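Local coordinates for conserved domain protein (Bacillus anthracis, PDB 3FBQ), which is of unknown function but is a mainly beta protein probably built from immunoglobulin-like, E-set-type domains, at residues 33-44 against 133-141. Numbering follows the deposited sequence.
Sequences MTRESNGVKVTI and IQGHWNFAL
I133 starts the contact by reaching the tip of a beta hairpin, where its CD1 meets V40 CG2 at 3.7 Å and its CG2 lies against N38 CB. The backbone O of H136 accepts a hydrogen bond from S37 OG. W137 lays its indole against the hairpin. Its CG is anti to the carbonyl carbon (chi1 -62°), which brings NE1 to V40 O, a 2.8 Å hydrogen bond. A weak second bond runs to S37 O. V40 O also takes the S37 backbone N-H, and the two donors come from opposite faces of its carbonyl plane. S37 CB lies over one indole face. V42 CG2 makes a CH-pi contact with the five-membered ring on the other. The hairpin strands, 29-37 and 40-49, join through a type I' turn from S37 to V40. Strand 29-37 is the edge of one antiparallel sheet and 40-49 the next one in. Strand 131-144 edges a second sheet packed against it as in a beta sandwich. Both edges pair with a strand of the second subunit. N138 O accepts from R35 NE at 2.9 Å, while N138 OD1 bonds S84 of the second subunit. The R35 guanidinium lies nearly parallel over one face of the F139 ring, planes 16° apart, with F139 CD1 over its centre. I44 CB covers the opposite ring face, and M33 O and V42 O sit at the ring edge. A water links A140 N to R35 NH2. L141 CD2 touches M33 SD at 3.7 Å.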
loop_
_atom_site.group_PDB
_atom_site.type_symbol
_atom_site.label_atom_id
_atom_site.label_comp_id
_atom_site.label_asym_id
_atom_site.label_seq_id
_atom_site.Cartn_x
_atom_site.Cartn_y
_atom_site.Cartn_z
ATOM N N MET A 33 -12.317 -18.346 -7.632
ATOM C CA MET A 33 -10.895 -18.679 -7.503
ATOM C C MET A 33 -10.287 -18.134 -6.166
ATOM O O MET A 33 -10.520 -16.974 -5.794
ATOM C CB MET A 33 -10.191 -18.278 -8.789
ATOM C CG MET A 33 -8.949 -17.498 -8.665
ATOM S SD MET A 33 -8.375 -17.191 -10.383
ATOM C CE MET A 33 -7.134 -18.520 -10.566
ATOM N N THR A 34 -9.592 -19.000 -5.431
ATOM C CA THR A 34 -9.151 -18.703 -4.057
ATOM C C THR A 34 -7.637 -18.588 -3.872
ATOM O O THR A 34 -6.893 -19.291 -4.519
ATOM C CB THR A 34 -9.630 -19.790 -3.061
ATOM O OG1 THR A 34 -10.998 -20.094 -3.341
ATOM C CG2 THR A 34 -9.580 -19.288 -1.673
ATOM N N ARG A 35 -7.233 -17.692 -2.976
ATOM C CA ARG A 35 -5.884 -17.543 -2.468
ATOM C C ARG A 35 -5.868 -17.567 -0.948
ATOM O O ARG A 35 -6.684 -16.914 -0.313
ATOM C CB ARG A 35 -5.281 -16.220 -2.944
ATOM C CG ARG A 35 -4.242 -16.384 -4.064
ATOM C CD ARG A 35 -4.719 -17.398 -5.068
ATOM N NE ARG A 35 -4.454 -16.992 -6.434
ATOM C CZ ARG A 35 -4.980 -17.561 -7.513
ATOM N NH1 ARG A 35 -5.847 -18.574 -7.422
ATOM N NH2 ARG A 35 -4.620 -17.093 -8.691
ATOM N N GLU A 36 -4.953 -18.333 -0.351
ATOM C CA GLU A 36 -4.871 -18.372 1.114
ATOM C C GLU A 36 -3.506 -18.311 1.803
ATOM O O GLU A 36 -2.733 -19.237 1.671
ATOM C CB GLU A 36 -5.596 -19.596 1.636
ATOM C CG GLU A 36 -6.091 -19.287 3.011
ATOM C CD GLU A 36 -6.705 -20.432 3.683
ATOM O OE1 GLU A 36 -6.393 -20.592 4.883
ATOM O OE2 GLU A 36 -7.489 -21.164 3.032
ATOM N N SER A 37 -3.238 -17.261 2.578
ATOM C CA SER A 37 -2.028 -17.177 3.411
ATOM C C SER A 37 -2.459 -16.653 4.761
ATOM O O SER A 37 -3.480 -15.972 4.861
ATOM C CB SER A 37 -0.974 -16.214 2.848
ATOM O OG SER A 37 -0.874 -16.221 1.447
ATOM N N ASN A 38 -1.695 -16.987 5.794
ATOM C CA ASN A 38 -1.799 -16.349 7.088
ATOM C C ASN A 38 -3.102 -16.318 7.779
ATOM O O ASN A 38 -3.408 -15.311 8.423
ATOM C CB ASN A 38 -1.450 -14.904 6.981
ATOM C CG ASN A 38 -0.049 -14.653 7.280
ATOM O OD1 ASN A 38 0.756 -14.567 6.339
ATOM N ND2 ASN A 38 0.305 -14.568 8.585
ATOM N N GLY A 39 -3.862 -17.381 7.677
ATOM C CA GLY A 39 -5.177 -17.399 8.250
ATOM C C GLY A 39 -6.245 -16.685 7.446
ATOM O O GLY A 39 -7.408 -16.662 7.878
ATOM N N VAL A 40 -5.879 -16.115 6.289
ATOM C CA VAL A 40 -6.819 -15.370 5.473
ATOM C C VAL A 40 -7.049 -15.953 4.029
ATOM O O VAL A 40 -6.163 -15.960 3.163
ATOM C CB VAL A 40 -6.373 -13.836 5.430
ATOM C CG1 VAL A 40 -7.409 -12.919 4.734
ATOM C CG2 VAL A 40 -6.066 -13.333 6.834
ATOM N N LYS A 41 -8.281 -16.378 3.779
ATOM C CA LYS A 41 -8.701 -16.900 2.502
ATOM C C LYS A 41 -9.382 -15.784 1.770
ATOM O O LYS A 41 -10.414 -15.307 2.249
ATOM C CB LYS A 41 -9.697 -18.041 2.786
ATOM C CG LYS A 41 -9.942 -18.994 1.616
ATOM C CD LYS A 41 -10.775 -20.227 1.960
ATOM C CE LYS A 41 -11.202 -20.888 0.641
ATOM N NZ LYS A 41 -12.337 -21.891 0.677
ATOM N N VAL A 42 -8.811 -15.312 0.655
ATOM C CA VAL A 42 -9.499 -14.362 -0.257
ATOM C C VAL A 42 -9.994 -15.095 -1.527
ATOM O O VAL A 42 -9.199 -15.766 -2.159
ATOM C CB VAL A 42 -8.612 -13.202 -0.713
ATOM C CG1 VAL A 42 -9.405 -12.231 -1.686
ATOM C CG2 VAL A 42 -8.016 -12.421 0.513
ATOM N N THR A 43 -11.308 -14.979 -1.839
ATOM C CA THR A 43 -11.952 -15.490 -3.024
ATOM C C THR A 43 -12.419 -14.363 -3.889
ATOM O O THR A 43 -12.937 -13.363 -3.398
ATOM C CB THR A 43 -13.164 -16.263 -2.641
ATOM O OG1 THR A 43 -12.693 -17.276 -1.776
ATOM C CG2 THR A 43 -13.856 -16.980 -3.886
ATOM N N ILE A 44 -12.237 -14.514 -5.197
ATOM C CA ILE A 44 -12.693 -13.514 -6.155
ATOM C C ILE A 44 -13.852 -14.042 -6.993
ATOM O O ILE A 44 -13.649 -14.765 -7.968
ATOM C CB ILE A 44 -11.554 -13.071 -7.092
ATOM C CG1 ILE A 44 -11.075 -11.666 -6.723
ATOM C CG2 ILE A 44 -12.009 -13.121 -8.542
ATOM C CD1 ILE A 44 -10.714 -10.811 -7.918
ATOM N N ILE A 133 -2.692 -7.939 9.067
ATOM C CA ILE A 133 -2.182 -9.226 8.692
ATOM C C ILE A 133 -1.340 -9.013 7.430
ATOM O O ILE A 133 -1.848 -8.627 6.368
ATOM C CB ILE A 133 -3.298 -10.270 8.473
ATOM C CG1 ILE A 133 -4.004 -10.632 9.770
ATOM C CG2 ILE A 133 -2.735 -11.565 7.917
ATOM C CD1 ILE A 133 -5.425 -10.886 9.513
ATOM N N GLN A 134 -0.039 -9.237 7.562
ATOM C CA GLN A 134 0.878 -9.128 6.442
ATOM C C GLN A 134 0.826 -10.348 5.521
ATOM O O GLN A 134 0.605 -11.454 5.974
ATOM C CB GLN A 134 2.278 -8.965 7.003
ATOM C CG GLN A 134 2.441 -7.655 7.783
ATOM C CD GLN A 134 2.671 -6.425 6.895
ATOM O OE1 GLN A 134 1.794 -5.536 6.749
ATOM N NE2 GLN A 134 3.892 -6.350 6.321
ATOM N N GLY A 135 0.989 -10.162 4.229
ATOM C CA GLY A 135 1.236 -11.287 3.350
ATOM C C GLY A 135 1.003 -10.874 1.922
ATOM O O GLY A 135 0.949 -9.687 1.589
ATOM N N HIS A 136 0.828 -11.873 1.077
ATOM C CA HIS A 136 0.529 -11.687 -0.331
ATOM C C HIS A 136 -0.685 -12.534 -0.744
ATOM O O HIS A 136 -0.715 -13.745 -0.505
ATOM C CB HIS A 136 1.717 -12.178 -1.141
ATOM C CG HIS A 136 2.700 -11.117 -1.462
ATOM N ND1 HIS A 136 4.068 -11.309 -1.358
ATOM C CD2 HIS A 136 2.527 -9.839 -1.872
ATOM C CE1 HIS A 136 4.695 -10.213 -1.735
ATOM N NE2 HIS A 136 3.784 -9.301 -2.045
ATOM N N TRP A 137 -1.636 -11.950 -1.433
ATOM C CA TRP A 137 -2.696 -12.727 -2.007
ATOM C C TRP A 137 -2.846 -12.101 -3.352
ATOM O O TRP A 137 -3.092 -10.921 -3.422
ATOM C CB TRP A 137 -3.966 -12.519 -1.216
ATOM C CG TRP A 137 -3.945 -12.960 0.259
ATOM C CD1 TRP A 137 -4.497 -14.078 0.763
ATOM C CD2 TRP A 137 -3.357 -12.254 1.398
ATOM N NE1 TRP A 137 -4.287 -14.150 2.137
ATOM C CE2 TRP A 137 -3.602 -13.040 2.547
ATOM C CE3 TRP A 137 -2.621 -11.062 1.539
ATOM C CZ2 TRP A 137 -3.159 -12.662 3.825
ATOM C CZ3 TRP A 137 -2.187 -10.687 2.786
ATOM C CH2 TRP A 137 -2.450 -11.474 3.922
ATOM N N ASN A 138 -2.644 -12.848 -4.427
ATOM C CA ASN A 138 -2.548 -12.283 -5.768
ATOM C C ASN A 138 -3.436 -13.014 -6.734
ATOM O O ASN A 138 -3.507 -14.242 -6.685
ATOM C CB ASN A 138 -1.114 -12.373 -6.266
ATOM C CG ASN A 138 -0.139 -11.690 -5.327
ATOM O OD1 ASN A 138 1.010 -12.091 -5.245
ATOM N ND2 ASN A 138 -0.612 -10.698 -4.545
ATOM N N PHE A 139 -4.119 -12.287 -7.615
ATOM C CA PHE A 139 -4.761 -12.906 -8.755
ATOM C C PHE A 139 -4.334 -12.115 -9.956
ATOM O O PHE A 139 -4.363 -10.877 -9.948
ATOM C CB PHE A 139 -6.296 -12.925 -8.646
ATOM C CG PHE A 139 -6.837 -13.374 -7.292
ATOM C CD1 PHE A 139 -7.533 -14.552 -7.173
ATOM C CD2 PHE A 139 -6.663 -12.594 -6.144
ATOM C CE1 PHE A 139 -8.044 -14.971 -5.912
ATOM C CE2 PHE A 139 -7.135 -13.005 -4.892
ATOM C CZ PHE A 139 -7.844 -14.182 -4.768
ATOM N N ALA A 140 -3.922 -12.853 -10.995
ATOM C CA ALA A 140 -3.549 -12.303 -12.308
ATOM C C ALA A 140 -4.461 -12.935 -13.355
ATOM O O ALA A 140 -4.331 -14.107 -13.647
ATOM C CB ALA A 140 -2.112 -12.658 -12.613
ATOM N N LEU A 141 -5.369 -12.195 -13.956
ATOM C CA LEU A 141 -6.226 -12.859 -14.937
ATOM C C LEU A 141 -6.784 -11.900 -16.001
ATOM O O LEU A 141 -6.799 -10.693 -15.812
ATOM C CB LEU A 141 -7.308 -13.695 -14.204
ATOM C CG LEU A 141 -8.002 -12.983 -13.046
ATOM C CD1 LEU A 141 -9.345 -12.702 -13.532
ATOM C CD2 LEU A 141 -8.128 -13.832 -11.797
HETATM O O HOH W 1 -2.664 -15.503 -10.023
#